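Local coordinates for uncharacterized protein YacP (Bacillus subtilis, PDB 5MQ8) that cleaves mRNA as an endoribonuclease that takes part in ribosome-dependent mRNA decay, at residues N10-G13 / Q17-D20; S25-R30 / E61-N66; Q41-N46 / E129-R134; E70-K75 / D81-K86; V100-S103 / Q108-I111. One frame throughout, in Å; residues are numbered along the deposited sequence.

Contact 1: N10-G13 / Q17-D20; sequences NMIG and QLKD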
# COMPACT_ATOMS: atom_id res chain seq x y z
N ASN A 10 -8.87 -26.64 -2.95
CA ASN A 10 -7.63 -27.39 -2.97
C ASN A 10 -6.42 -26.54 -2.63
O ASN A 10 -5.55 -27.00 -1.88
CB ASN A 10 -7.42 -28.10 -4.30
CG ASN A 10 -6.28 -29.09 -4.28
OD1 ASN A 10 -5.22 -28.86 -4.87
ND2 ASN A 10 -6.47 -30.20 -3.57
N MET A 11 -6.35 -25.28 -3.17
CA MET A 11 -5.24 -24.35 -2.89
C MET A 11 -5.23 -24.01 -1.43
O MET A 11 -4.18 -24.06 -0.80
CB MET A 11 -5.32 -23.06 -3.74
CG MET A 11 -5.21 -23.28 -5.24
SD MET A 11 -3.79 -24.26 -5.81
CE MET A 11 -4.61 -25.77 -6.30
N ILE A 12 -6.41 -23.69 -0.88
CA ILE A 12 -6.63 -23.33 0.52
C ILE A 12 -6.05 -24.40 1.47
O ILE A 12 -5.29 -24.05 2.36
CB ILE A 12 -8.12 -23.00 0.80
CG1 ILE A 12 -8.50 -21.62 0.22
CG2 ILE A 12 -8.43 -23.07 2.31
CD1 ILE A 12 -10.01 -21.25 0.25
N GLY A 13 -6.37 -25.66 1.22
CA GLY A 13 -5.90 -26.78 2.02
C GLY A 13 -4.43 -27.14 1.85
O GLY A 13 -3.86 -27.80 2.73
N GLN A 17 0.14 -20.59 4.26
CA GLN A 17 -0.46 -19.33 4.71
C GLN A 17 -2.00 -19.28 4.55
O GLN A 17 -2.63 -18.34 5.05
CB GLN A 17 0.22 -18.11 4.05
CG GLN A 17 1.63 -17.82 4.58
CD GLN A 17 1.92 -16.33 4.70
OE1 GLN A 17 1.74 -15.55 3.75
NE2 GLN A 17 2.40 -15.92 5.86
N LEU A 18 -2.60 -20.31 3.92
CA LEU A 18 -4.05 -20.40 3.72
C LEU A 18 -4.73 -21.43 4.61
O LEU A 18 -5.80 -21.14 5.15
CB LEU A 18 -4.40 -20.71 2.25
CG LEU A 18 -4.06 -19.69 1.16
CD1 LEU A 18 -4.67 -20.10 -0.15
CD2 LEU A 18 -4.56 -18.32 1.51
N LYS A 19 -4.16 -22.65 4.72
CA LYS A 19 -4.76 -23.80 5.42
C LYS A 19 -5.25 -23.53 6.85
O LYS A 19 -6.19 -24.19 7.27
CB LYS A 19 -3.85 -25.04 5.38
CG LYS A 19 -2.54 -24.94 6.16
CD LYS A 19 -1.79 -26.27 6.17
CE LYS A 19 -0.86 -26.42 5.00
NZ LYS A 19 -0.21 -27.76 4.99
N ASP A 20 -4.66 -22.55 7.57
CA ASP A 20 -5.09 -22.27 8.94
C ASP A 20 -6.09 -21.10 9.06
O ASP A 20 -6.51 -20.78 10.18
CB ASP A 20 -3.87 -22.08 9.86
CG ASP A 20 -2.91 -23.27 9.86
OD1 ASP A 20 -3.39 -24.42 10.03
OD2 ASP A 20 -1.70 -23.06 9.66
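Leu18 packs more closely against the backbone of Ile12 than against its side chain, a good example of how a helix and the short, weakly bonded helical turn after it can pack with no hydrogen bond between 10-13 and 17-20. On the dense side, Leu18 CB rests 3.5 Å from Ile12 O, and its CD1 methyl lies 3.8 Å from Ile12 CA. A chi1 of -65° sets CG of Leu18 opposite its own carbonyl carbon, which lets CD1 reach back along helix 8-14 as far as Met11 O. The two aliphatic side chains meet at about a right angle, with CG1 of Ile12 4.1 Å from CD1 of Leu18. Helix 23-44 covers this apolar side: Ile12 packs on Phe26 and Ala29, and Leu18 on Val32.

The other side, formed by Gly13 and Lys19, faces solvent. CB of Lys19 still lies 3.5 Å from Ile12 O; the looseness begins further out, where CB stands 3.8 Å from Gly13 O, the chain bends at chi3 (89°), CE passes 4.0 Å from Gly13 O and the ammonium group leads away. Even the closest polar approach, Ile12 O to Lys19 N at 3.0 Å, has too poor an angle for a hydrogen bond. Following strand 3-7 of the NYN domain, this helical corner is therefore held across its two halves by aliphatic packing and by carbon groups set against carbonyl oxygens, with no directional polar bond between them.

Contact 2: S25-R30 / E61-N66; sequences SFEEAR and EKKQTN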
# COMPACT_ATOMS: atom_id res chain seq x y z
N SER A 25 -16.06 -20.79 7.30
CA SER A 25 -15.90 -21.57 6.06
C SER A 25 -14.77 -21.02 5.14
O SER A 25 -14.97 -20.75 3.95
CB SER A 25 -17.23 -21.71 5.32
OG SER A 25 -18.17 -22.47 6.06
N PHE A 26 -13.56 -20.86 5.74
CA PHE A 26 -12.33 -20.39 5.11
C PHE A 26 -12.46 -19.01 4.44
O PHE A 26 -11.87 -18.78 3.38
CB PHE A 26 -11.79 -21.45 4.12
CG PHE A 26 -11.41 -22.77 4.75
CD1 PHE A 26 -10.12 -22.98 5.25
CD2 PHE A 26 -12.31 -23.83 4.80
CE1 PHE A 26 -9.75 -24.21 5.79
CE2 PHE A 26 -11.95 -25.06 5.36
CZ PHE A 26 -10.67 -25.24 5.85
N GLU A 27 -13.22 -18.08 5.07
CA GLU A 27 -13.49 -16.74 4.55
C GLU A 27 -12.22 -15.93 4.30
O GLU A 27 -12.09 -15.31 3.25
CB GLU A 27 -14.45 -15.98 5.48
CG GLU A 27 -14.87 -14.62 4.93
CD GLU A 27 -15.77 -13.79 5.82
OE1 GLU A 27 -15.63 -13.86 7.07
OE2 GLU A 27 -16.59 -13.02 5.27
N GLU A 28 -11.28 -15.96 5.27
CA GLU A 28 -10.00 -15.27 5.16
C GLU A 28 -9.11 -15.94 4.12
O GLU A 28 -8.50 -15.23 3.31
CB GLU A 28 -9.31 -15.15 6.53
CG GLU A 28 -9.88 -14.01 7.35
CD GLU A 28 -9.40 -13.86 8.78
OE1 GLU A 28 -8.25 -14.26 9.09
OE2 GLU A 28 -10.17 -13.32 9.60
N ALA A 29 -9.08 -17.29 4.10
CA ALA A 29 -8.27 -18.04 3.13
C ALA A 29 -8.73 -17.76 1.68
O ALA A 29 -7.89 -17.58 0.80
CB ALA A 29 -8.33 -19.52 3.44
N ARG A 30 -10.05 -17.67 1.47
CA ARG A 30 -10.69 -17.36 0.19
C ARG A 30 -10.27 -15.95 -0.28
O ARG A 30 -9.83 -15.80 -1.42
CB ARG A 30 -12.21 -17.48 0.34
CG ARG A 30 -13.04 -16.99 -0.84
CD ARG A 30 -13.75 -15.70 -0.48
NE ARG A 30 -15.06 -15.95 0.08
CZ ARG A 30 -15.74 -15.07 0.81
NH1 ARG A 30 -15.21 -13.89 1.10
NH2 ARG A 30 -16.94 -15.38 1.27
N GLU A 61 -21.79 -13.51 -1.19
CA GLU A 61 -23.01 -12.81 -0.77
C GLU A 61 -22.99 -11.36 -1.29
O GLU A 61 -23.18 -11.15 -2.49
CB GLU A 61 -23.24 -12.89 0.76
CG GLU A 61 -23.58 -14.27 1.30
CD GLU A 61 -23.95 -14.29 2.77
OE1 GLU A 61 -25.16 -14.42 3.08
OE2 GLU A 61 -23.03 -14.17 3.62
N LYS A 62 -22.71 -10.38 -0.40
CA LYS A 62 -22.62 -8.96 -0.74
C LYS A 62 -21.32 -8.67 -1.50
O LYS A 62 -21.37 -8.07 -2.57
CB LYS A 62 -22.71 -8.09 0.53
CG LYS A 62 -22.78 -6.58 0.25
CD LYS A 62 -22.93 -5.78 1.54
CE LYS A 62 -23.56 -4.43 1.29
NZ LYS A 62 -22.57 -3.44 0.77
N LYS A 63 -20.17 -9.11 -0.92
CA LYS A 63 -18.80 -8.91 -1.40
C LYS A 63 -18.63 -8.94 -2.92
O LYS A 63 -18.93 -9.95 -3.58
CB LYS A 63 -17.83 -9.91 -0.75
CG LYS A 63 -16.94 -9.31 0.33
CD LYS A 63 -16.24 -10.40 1.14
CE LYS A 63 -15.50 -9.84 2.33
NZ LYS A 63 -15.03 -10.91 3.26
N GLN A 64 -18.20 -7.80 -3.47
CA GLN A 64 -17.89 -7.69 -4.88
C GLN A 64 -16.37 -7.79 -4.91
O GLN A 64 -15.67 -6.87 -4.47
CB GLN A 64 -18.42 -6.38 -5.49
CG GLN A 64 -18.38 -6.35 -7.03
CD GLN A 64 -18.90 -7.61 -7.68
OE1 GLN A 64 -18.13 -8.45 -8.16
NE2 GLN A 64 -20.21 -7.79 -7.68
N THR A 65 -15.87 -8.97 -5.32
CA THR A 65 -14.44 -9.30 -5.35
C THR A 65 -13.64 -8.53 -6.40
O THR A 65 -14.22 -7.79 -7.21
CB THR A 65 -14.21 -10.82 -5.46
OG1 THR A 65 -15.12 -11.39 -6.42
CG2 THR A 65 -14.33 -11.52 -4.13
N ASN A 66 -12.31 -8.73 -6.37
CA ASN A 66 -11.33 -8.12 -7.27
C ASN A 66 -11.72 -8.30 -8.73
O ASN A 66 -11.91 -9.43 -9.18
CB ASN A 66 -9.93 -8.71 -7.00
CG ASN A 66 -8.80 -7.77 -7.32
OD1 ASN A 66 -8.65 -7.29 -8.46
ND2 ASN A 66 -7.95 -7.52 -6.34
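The ammonium nitrogen of Lys63 is gripped by two carboxylates of helix 23-44, illustrating how one lysine can fasten an irregular loop to a helix. Its NZ lies 3.3 Å from OE2 of Glu27, a salt bridge whose hydrogen bond is weak, and it forms a second salt bridge with Asp31, one turn further along. Both partners of the first pair are stretched out: Glu27 has CG anti to the backbone N (chi1 -174°) and an extended chain beyond, while Lys63 is likewise extended beyond CG. The two side chains approach at an oblique angle and meet at their charged ends, well clear of the backbones, whose nearest CA atoms, those of Arg30 and Thr65, are 10.5 Å apart.

Arg30 adds a third group. Bent at chi2 and chi3, it brings NH1 to 3.6 Å from CD of Lys63, so CD meets the guanidinium obliquely, at NH1. That also leaves NH1 only 3.7 Å from Lys63 NZ. The guanidinium is fixed in part by a hydrogen bond from NH2 to Lys58 O, in the loop that precedes 61-66. Two like charges thus sit side by side, and the nearby carboxylates probably offset the cost. With so little surface buried, the connection between the loop before strand 70-73 and the start of the long helix is chiefly electrostatic, and probably sensitive to the surrounding charges.

Contact 3: Q41-N46 / E129-R134; sequences QSYTGN and ETIERR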
# COMPACT_ATOMS: atom_id res chain seq x y z
N GLN A 41 -2.90 -12.85 -12.33
CA GLN A 41 -3.57 -12.41 -13.55
C GLN A 41 -2.86 -11.16 -14.13
O GLN A 41 -2.53 -11.15 -15.32
CB GLN A 41 -5.07 -12.13 -13.32
CG GLN A 41 -5.78 -11.56 -14.56
CD GLN A 41 -7.21 -11.98 -14.80
OE1 GLN A 41 -7.63 -13.10 -14.53
NE2 GLN A 41 -7.99 -11.07 -15.35
N SER A 42 -2.66 -10.14 -13.29
CA SER A 42 -2.04 -8.88 -13.69
C SER A 42 -0.60 -9.04 -14.19
O SER A 42 -0.28 -8.51 -15.25
CB SER A 42 -2.11 -7.86 -12.56
OG SER A 42 -1.56 -6.63 -12.99
N TYR A 43 0.25 -9.78 -13.46
CA TYR A 43 1.62 -10.00 -13.88
C TYR A 43 1.74 -10.76 -15.21
O TYR A 43 2.42 -10.28 -16.13
CB TYR A 43 2.42 -10.74 -12.79
CG TYR A 43 3.90 -10.82 -13.09
CD1 TYR A 43 4.76 -9.78 -12.76
CD2 TYR A 43 4.44 -11.93 -13.74
CE1 TYR A 43 6.12 -9.83 -13.08
CE2 TYR A 43 5.79 -12.00 -14.06
CZ TYR A 43 6.63 -10.94 -13.73
OH TYR A 43 7.97 -10.99 -14.04
N THR A 44 1.09 -11.94 -15.30
CA THR A 44 1.17 -12.84 -16.45
C THR A 44 0.34 -12.39 -17.66
O THR A 44 0.68 -12.76 -18.79
CB THR A 44 0.79 -14.28 -16.04
OG1 THR A 44 -0.59 -14.32 -15.68
CG2 THR A 44 1.63 -14.81 -14.91
N GLY A 45 -0.76 -11.70 -17.42
CA GLY A 45 -1.69 -11.34 -18.49
C GLY A 45 -2.61 -12.49 -18.83
O GLY A 45 -3.41 -12.39 -19.76
N ASN A 46 -2.51 -13.61 -18.07
CA ASN A 46 -3.34 -14.80 -18.29
C ASN A 46 -4.67 -14.64 -17.60
O ASN A 46 -4.73 -14.08 -16.50
CB ASN A 46 -2.62 -16.06 -17.79
CG ASN A 46 -1.41 -16.46 -18.60
OD1 ASN A 46 -1.13 -15.94 -19.68
ND2 ASN A 46 -0.68 -17.43 -18.10
N GLU A 129 4.48 -16.98 -5.19
CA GLU A 129 5.51 -16.42 -4.32
C GLU A 129 6.56 -15.61 -5.07
O GLU A 129 6.96 -14.54 -4.59
CB GLU A 129 6.15 -17.50 -3.43
CG GLU A 129 5.21 -17.92 -2.30
CD GLU A 129 5.66 -19.07 -1.41
OE1 GLU A 129 6.48 -19.90 -1.87
OE2 GLU A 129 5.16 -19.16 -0.27
N THR A 130 6.97 -16.08 -6.27
CA THR A 130 7.94 -15.41 -7.15
C THR A 130 7.35 -14.09 -7.68
O THR A 130 8.03 -13.07 -7.63
CB THR A 130 8.39 -16.37 -8.30
OG1 THR A 130 9.03 -17.51 -7.77
CG2 THR A 130 9.24 -15.72 -9.35
N ILE A 131 6.10 -14.14 -8.21
CA ILE A 131 5.36 -12.99 -8.76
C ILE A 131 5.16 -11.90 -7.69
O ILE A 131 5.40 -10.74 -7.97
CB ILE A 131 4.04 -13.45 -9.44
CG1 ILE A 131 4.33 -14.18 -10.77
CG2 ILE A 131 3.07 -12.27 -9.66
CD1 ILE A 131 3.19 -14.98 -11.37
N GLU A 132 4.79 -12.30 -6.45
CA GLU A 132 4.61 -11.40 -5.31
C GLU A 132 5.90 -10.60 -5.05
O GLU A 132 5.84 -9.38 -4.88
CB GLU A 132 4.31 -12.21 -4.04
CG GLU A 132 2.85 -12.39 -3.69
CD GLU A 132 2.66 -12.99 -2.31
OE1 GLU A 132 3.16 -14.11 -2.08
OE2 GLU A 132 2.04 -12.32 -1.45
N ARG A 133 7.04 -11.31 -4.96
CA ARG A 133 8.36 -10.72 -4.69
C ARG A 133 8.81 -9.80 -5.80
O ARG A 133 9.40 -8.76 -5.50
CB ARG A 133 9.40 -11.82 -4.42
CG ARG A 133 9.34 -12.38 -3.00
CD ARG A 133 10.53 -13.29 -2.69
NE ARG A 133 10.43 -14.60 -3.33
CZ ARG A 133 9.88 -15.68 -2.76
NH1 ARG A 133 9.38 -15.62 -1.54
NH2 ARG A 133 9.84 -16.83 -3.43
N ARG A 134 8.51 -10.17 -7.05
CA ARG A 134 8.87 -9.40 -8.24
C ARG A 134 8.08 -8.10 -8.30
O ARG A 134 8.68 -7.05 -8.55
CB ARG A 134 8.66 -10.23 -9.52
CG ARG A 134 9.96 -10.50 -10.27
CD ARG A 134 9.82 -11.63 -11.29
NE ARG A 134 10.88 -12.63 -11.13
CZ ARG A 134 10.89 -13.82 -11.72
NH1 ARG A 134 9.89 -14.18 -12.52
NH2 ARG A 134 11.89 -14.67 -11.51
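The hydroxyl of Tyr43 meets the aliphatic part of Arg134 and makes no hydrogen bond to its guanidinium: OH lies 3.4 Å from CD, while NH1 stays 4.0 Å away. This is helix-to-helix packing, the last turn of helix 23-44 against a middle turn of helix 121-145, and it shows how an aromatic side chain can span two residues one turn apart on a partner helix. With CG anti to its backbone N (chi1 -172°), Tyr43 reaches across to Ile131 first. Its CB touches CG2 of Ile131 at 3.5 Å, and CD2 on the ring meets CG1 at 3.7 Å, so Ile131 meets the root of the ring and Arg134 its hydroxyl end, both from the same side of the ring plane. Ring and guanidinium planes are 40° apart, which rules out a parallel stack.

Beside the tyrosine, CG2 of Thr44 meets Ile131 CD1 at 3.9 Å, the two side chains running roughly at right angles. Tyr43 also packs on Phe161 of the second subunit, so this helix end belongs to the dimer contact as well. The helix ends at Thr44, and Gly45 leaves it with positive phi. Chi1 of Thr44 (67°) places OG1 between its own N and carbonyl carbon, near enough to Tyr40 O for a hydrogen bond, and in an ST turn the same OG1 accepts from Asn46 N at 3.1 Å.

Contact 4: E70-K75 / D81-K86; sequences EVIFTK and DERIEK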
# COMPACT_ATOMS: atom_id res chain seq x y z
N GLU A 70 -12.17 -13.62 -11.83
CA GLU A 70 -13.52 -14.16 -11.90
C GLU A 70 -13.59 -15.27 -10.83
O GLU A 70 -12.75 -16.17 -10.81
CB GLU A 70 -13.82 -14.71 -13.29
CG GLU A 70 -15.27 -15.12 -13.47
CD GLU A 70 -15.68 -15.52 -14.87
OE1 GLU A 70 -16.82 -15.99 -15.02
OE2 GLU A 70 -14.87 -15.36 -15.81
N VAL A 71 -14.57 -15.18 -9.94
CA VAL A 71 -14.78 -16.13 -8.86
C VAL A 71 -16.13 -16.81 -9.07
O VAL A 71 -17.15 -16.13 -9.16
CB VAL A 71 -14.67 -15.44 -7.47
CG1 VAL A 71 -15.09 -16.37 -6.35
CG2 VAL A 71 -13.25 -14.91 -7.24
N ILE A 72 -16.11 -18.16 -9.18
CA ILE A 72 -17.31 -18.96 -9.44
C ILE A 72 -17.52 -19.99 -8.35
O ILE A 72 -16.58 -20.70 -7.99
CB ILE A 72 -17.29 -19.58 -10.87
CG1 ILE A 72 -17.50 -18.48 -11.93
CG2 ILE A 72 -18.36 -20.68 -11.06
CD1 ILE A 72 -17.12 -18.83 -13.29
N PHE A 73 -18.73 -20.06 -7.82
CA PHE A 73 -19.10 -21.06 -6.83
C PHE A 73 -19.88 -22.16 -7.55
O PHE A 73 -20.63 -21.88 -8.48
CB PHE A 73 -19.91 -20.43 -5.68
CG PHE A 73 -19.04 -19.70 -4.68
CD1 PHE A 73 -18.58 -18.42 -4.95
CD2 PHE A 73 -18.66 -20.30 -3.50
CE1 PHE A 73 -17.75 -17.75 -4.04
CE2 PHE A 73 -17.84 -19.63 -2.58
CZ PHE A 73 -17.39 -18.36 -2.87
N THR A 74 -19.66 -23.43 -7.15
CA THR A 74 -20.37 -24.57 -7.75
C THR A 74 -21.86 -24.55 -7.35
O THR A 74 -22.23 -23.84 -6.41
CB THR A 74 -19.72 -25.91 -7.36
OG1 THR A 74 -19.72 -26.05 -5.93
CG2 THR A 74 -18.32 -26.08 -7.91
N LYS A 75 -22.71 -25.30 -8.08
CA LYS A 75 -24.13 -25.48 -7.76
C LYS A 75 -24.20 -26.55 -6.66
O LYS A 75 -23.16 -27.13 -6.32
CB LYS A 75 -24.94 -25.97 -8.98
CG LYS A 75 -25.09 -24.97 -10.12
CD LYS A 75 -26.38 -24.15 -10.07
CE LYS A 75 -27.55 -24.84 -10.73
NZ LYS A 75 -28.77 -24.00 -10.67
N ASP A 81 -14.36 -29.92 -10.06
CA ASP A 81 -13.89 -30.51 -11.32
C ASP A 81 -14.94 -30.49 -12.43
O ASP A 81 -14.58 -30.38 -13.60
CB ASP A 81 -13.31 -31.92 -11.11
CG ASP A 81 -14.31 -32.98 -10.74
OD1 ASP A 81 -14.94 -32.85 -9.69
OD2 ASP A 81 -14.40 -33.99 -11.47
N GLU A 82 -16.23 -30.59 -12.07
CA GLU A 82 -17.36 -30.55 -13.01
C GLU A 82 -17.55 -29.13 -13.55
O GLU A 82 -17.68 -28.95 -14.77
CB GLU A 82 -18.65 -31.08 -12.38
CG GLU A 82 -18.59 -32.58 -12.09
CD GLU A 82 -19.71 -33.17 -11.26
OE1 GLU A 82 -20.45 -32.40 -10.60
OE2 GLU A 82 -19.82 -34.41 -11.23
N ARG A 83 -17.48 -28.11 -12.66
CA ARG A 83 -17.57 -26.71 -13.05
C ARG A 83 -16.37 -26.30 -13.90
O ARG A 83 -16.55 -25.65 -14.93
CB ARG A 83 -17.78 -25.78 -11.84
CG ARG A 83 -17.90 -24.28 -12.19
CD ARG A 83 -19.04 -23.94 -13.15
NE ARG A 83 -20.32 -24.23 -12.52
CZ ARG A 83 -21.28 -23.33 -12.29
NH1 ARG A 83 -21.15 -22.08 -12.72
NH2 ARG A 83 -22.39 -23.69 -11.66
N ILE A 84 -15.17 -26.74 -13.51
CA ILE A 84 -13.93 -26.47 -14.25
C ILE A 84 -14.03 -27.04 -15.69
O ILE A 84 -13.66 -26.35 -16.64
CB ILE A 84 -12.69 -26.93 -13.45
CG1 ILE A 84 -12.37 -25.90 -12.34
CG2 ILE A 84 -11.47 -27.13 -14.36
CD1 ILE A 84 -11.47 -26.36 -11.21
N GLU A 85 -14.59 -28.26 -15.84
CA GLU A 85 -14.80 -28.88 -17.16
C GLU A 85 -15.77 -28.02 -18.02
O GLU A 85 -15.48 -27.78 -19.19
CB GLU A 85 -15.34 -30.31 -17.01
CG GLU A 85 -15.46 -31.08 -18.32
CD GLU A 85 -16.17 -32.41 -18.22
OE1 GLU A 85 -15.70 -33.37 -18.87
OE2 GLU A 85 -17.19 -32.50 -17.50
N LYS A 86 -16.90 -27.56 -17.43
CA LYS A 86 -17.90 -26.72 -18.11
C LYS A 86 -17.25 -25.42 -18.58
O LYS A 86 -17.45 -25.03 -19.73
CB LYS A 86 -19.08 -26.42 -17.18
CG LYS A 86 -20.08 -27.56 -17.06
CD LYS A 86 -21.02 -27.34 -15.89
CE LYS A 86 -21.73 -28.60 -15.47
NZ LYS A 86 -22.54 -28.41 -14.24
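Arg83 folds over Ile72, with the CG2 methyl of the isoleucine lying in the bend of the arginine chain. Chi1 is trans (-180°), but chi2 and chi3 both turn near +60°, so the chain curls and presents several atoms to one methyl: Ile72 CG2 is 3.8 Å from Arg83 CG and 3.5 Å from NH1. The two side chains cross at about a right angle. Nearer the root, CB of Arg83 touches CG2 of Thr74 at 4.0 Å as these chains run past one another in opposite directions.

The guanidinium illustrates how a flat cation can be bounded differently over a face and at an edge. Phe73 O stands 4.0 Å above one face, offset toward the rim and making no hydrogen bond to the guanidinium. At the edge, in the plane, CG of Lys75 approaches NH2 to 3.4 Å. What holds the group electrically is Glu78, in the connection between the two segments: its OE2 forms a salt bridge with Arg83 NH2 and also accepts from Lys75 N, tying the charged end to the backbone just beyond the strand. Thr74 OG1 in turn is bonded to Ala54 N, which fixes the strand's exit against its neighbour. Edge strand 70-73, helix 80-90 and the next strand, 98-101, make a beta-alpha-beta crossover of a parallel sheet in the order 3-2-1-4-5, the layout typical of the PIN-like fold to which NYN domains belong.

Contact 5: V100-S103 / Q108-I111; sequences VATS and QWAI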
# COMPACT_ATOMS: atom_id res chain seq x y z
N VAL A 100 -5.21 -26.15 -15.37
CA VAL A 100 -6.04 -26.37 -14.19
C VAL A 100 -5.14 -26.55 -12.98
O VAL A 100 -4.35 -27.50 -12.94
CB VAL A 100 -7.06 -27.52 -14.34
CG1 VAL A 100 -7.95 -27.64 -13.10
CG2 VAL A 100 -7.91 -27.37 -15.60
N ALA A 101 -5.29 -25.66 -11.99
CA ALA A 101 -4.51 -25.74 -10.76
C ALA A 101 -5.25 -26.59 -9.73
O ALA A 101 -6.29 -26.17 -9.20
CB ALA A 101 -4.23 -24.35 -10.21
N THR A 102 -4.73 -27.82 -9.49
CA THR A 102 -5.25 -28.80 -8.53
C THR A 102 -4.26 -29.94 -8.28
O THR A 102 -3.60 -30.42 -9.21
CB THR A 102 -6.67 -29.33 -8.90
OG1 THR A 102 -7.21 -30.02 -7.78
CG2 THR A 102 -6.70 -30.21 -10.15
N SER A 103 -4.18 -30.38 -7.02
CA SER A 103 -3.39 -31.54 -6.58
C SER A 103 -4.34 -32.66 -6.11
O SER A 103 -3.89 -33.65 -5.55
CB SER A 103 -2.42 -31.16 -5.47
OG SER A 103 -1.29 -30.51 -6.03
N GLN A 108 -12.91 -37.22 -10.53
CA GLN A 108 -12.67 -37.73 -11.88
C GLN A 108 -11.70 -36.91 -12.69
O GLN A 108 -10.84 -37.49 -13.35
CB GLN A 108 -13.99 -37.90 -12.65
CG GLN A 108 -14.70 -39.26 -12.49
CD GLN A 108 -13.83 -40.46 -12.14
OE1 GLN A 108 -13.52 -40.71 -10.97
NE2 GLN A 108 -13.41 -41.21 -13.15
N TRP A 109 -11.83 -35.55 -12.64
CA TRP A 109 -10.99 -34.62 -13.41
C TRP A 109 -10.98 -35.01 -14.89
O TRP A 109 -9.92 -35.11 -15.51
CB TRP A 109 -9.58 -34.48 -12.80
CG TRP A 109 -9.61 -33.81 -11.46
CD1 TRP A 109 -9.53 -34.40 -10.24
CD2 TRP A 109 -9.87 -32.41 -11.21
NE1 TRP A 109 -9.70 -33.47 -9.24
CE2 TRP A 109 -9.93 -32.24 -9.81
CE3 TRP A 109 -10.06 -31.29 -12.04
CZ2 TRP A 109 -10.18 -31.00 -9.22
CZ3 TRP A 109 -10.29 -30.05 -11.45
CH2 TRP A 109 -10.36 -29.91 -10.06
N ALA A 110 -12.19 -35.25 -15.45
CA ALA A 110 -12.41 -35.65 -16.85
C ALA A 110 -11.79 -34.69 -17.87
O ALA A 110 -11.42 -35.13 -18.95
CB ALA A 110 -13.90 -35.80 -17.11
N ILE A 111 -11.62 -33.40 -17.49
CA ILE A 111 -11.03 -32.36 -18.33
C ILE A 111 -9.56 -32.65 -18.70
O ILE A 111 -9.08 -32.15 -19.72
CB ILE A 111 -11.23 -30.95 -17.70
CG1 ILE A 111 -11.08 -29.83 -18.76
CG2 ILE A 111 -10.35 -30.73 -16.45
CD1 ILE A 111 -10.35 -28.63 -18.30
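Thr102 meets Trp109 from its first side-chain carbon outward. CB already lies 3.9 Å from CH2 of the indole. From there the side chain forks. The hydroxyl branch, anti to the backbone N (chi1 -167°), brings OG1 to 3.4 Å from Trp109 CZ2, but its polar bonds are to Asp7 OD2 and Asp104 N. The methyl branch goes over the ring: CG2 sits 3.6 Å from the centroid of the six-membered ring of Trp109 and only 8° off its normal, a textbook CH-pi contact. One short side chain thus divides its work, the oxygen serving the polar network and the methyl the aromatic face.

Two residues earlier, within the strand, Val100 divides its branches in a similar way. CG1 meets the indole obliquely at CZ3, 3.7 Å away, while CG2 meets CD1 of Ile111 tip to tip at 3.9 Å. The indole is tethered at its other end by a hydrogen bond from NE1 to Asp104 OD2, which helps fix its rotation with one face turned to the Thr102 methyl. The backbone N of Trp109 is bonded to Asp81 OD2, linking the loop to helix 80-90. Ile84 of that helix packs on both Val100 and Trp109, and Ala88 on Ile111. The loop thus lies beside helix 80-90 and packs on strand 98-101, which runs between strands 3-7 and 117-119 in the parallel sheet.

In the fold
From the N terminus, contact 1 closes first, a short turn between helices 8-14 and 16-19. Contact 2 then opens near the start of helix 23-44 and contact 3 at its end, so the two cross: 61-66 returns to close contact 2 while contact 3 is still open. Inside the long loop of contact 3 nest contact 4, joining strand 70-73 to helix 80-90, and contact 5, joining strand 98-101 to the loop after it. These two touch through Asp81 and Trp109, their centres about 12 Å apart. Contact 1 reaches contact 5 through Asn10 and Ser103, and contact 2 through Ile12 and Phe26. Last, 129-134 closes contact 3, bringing helix 121-145 onto helix 23-44.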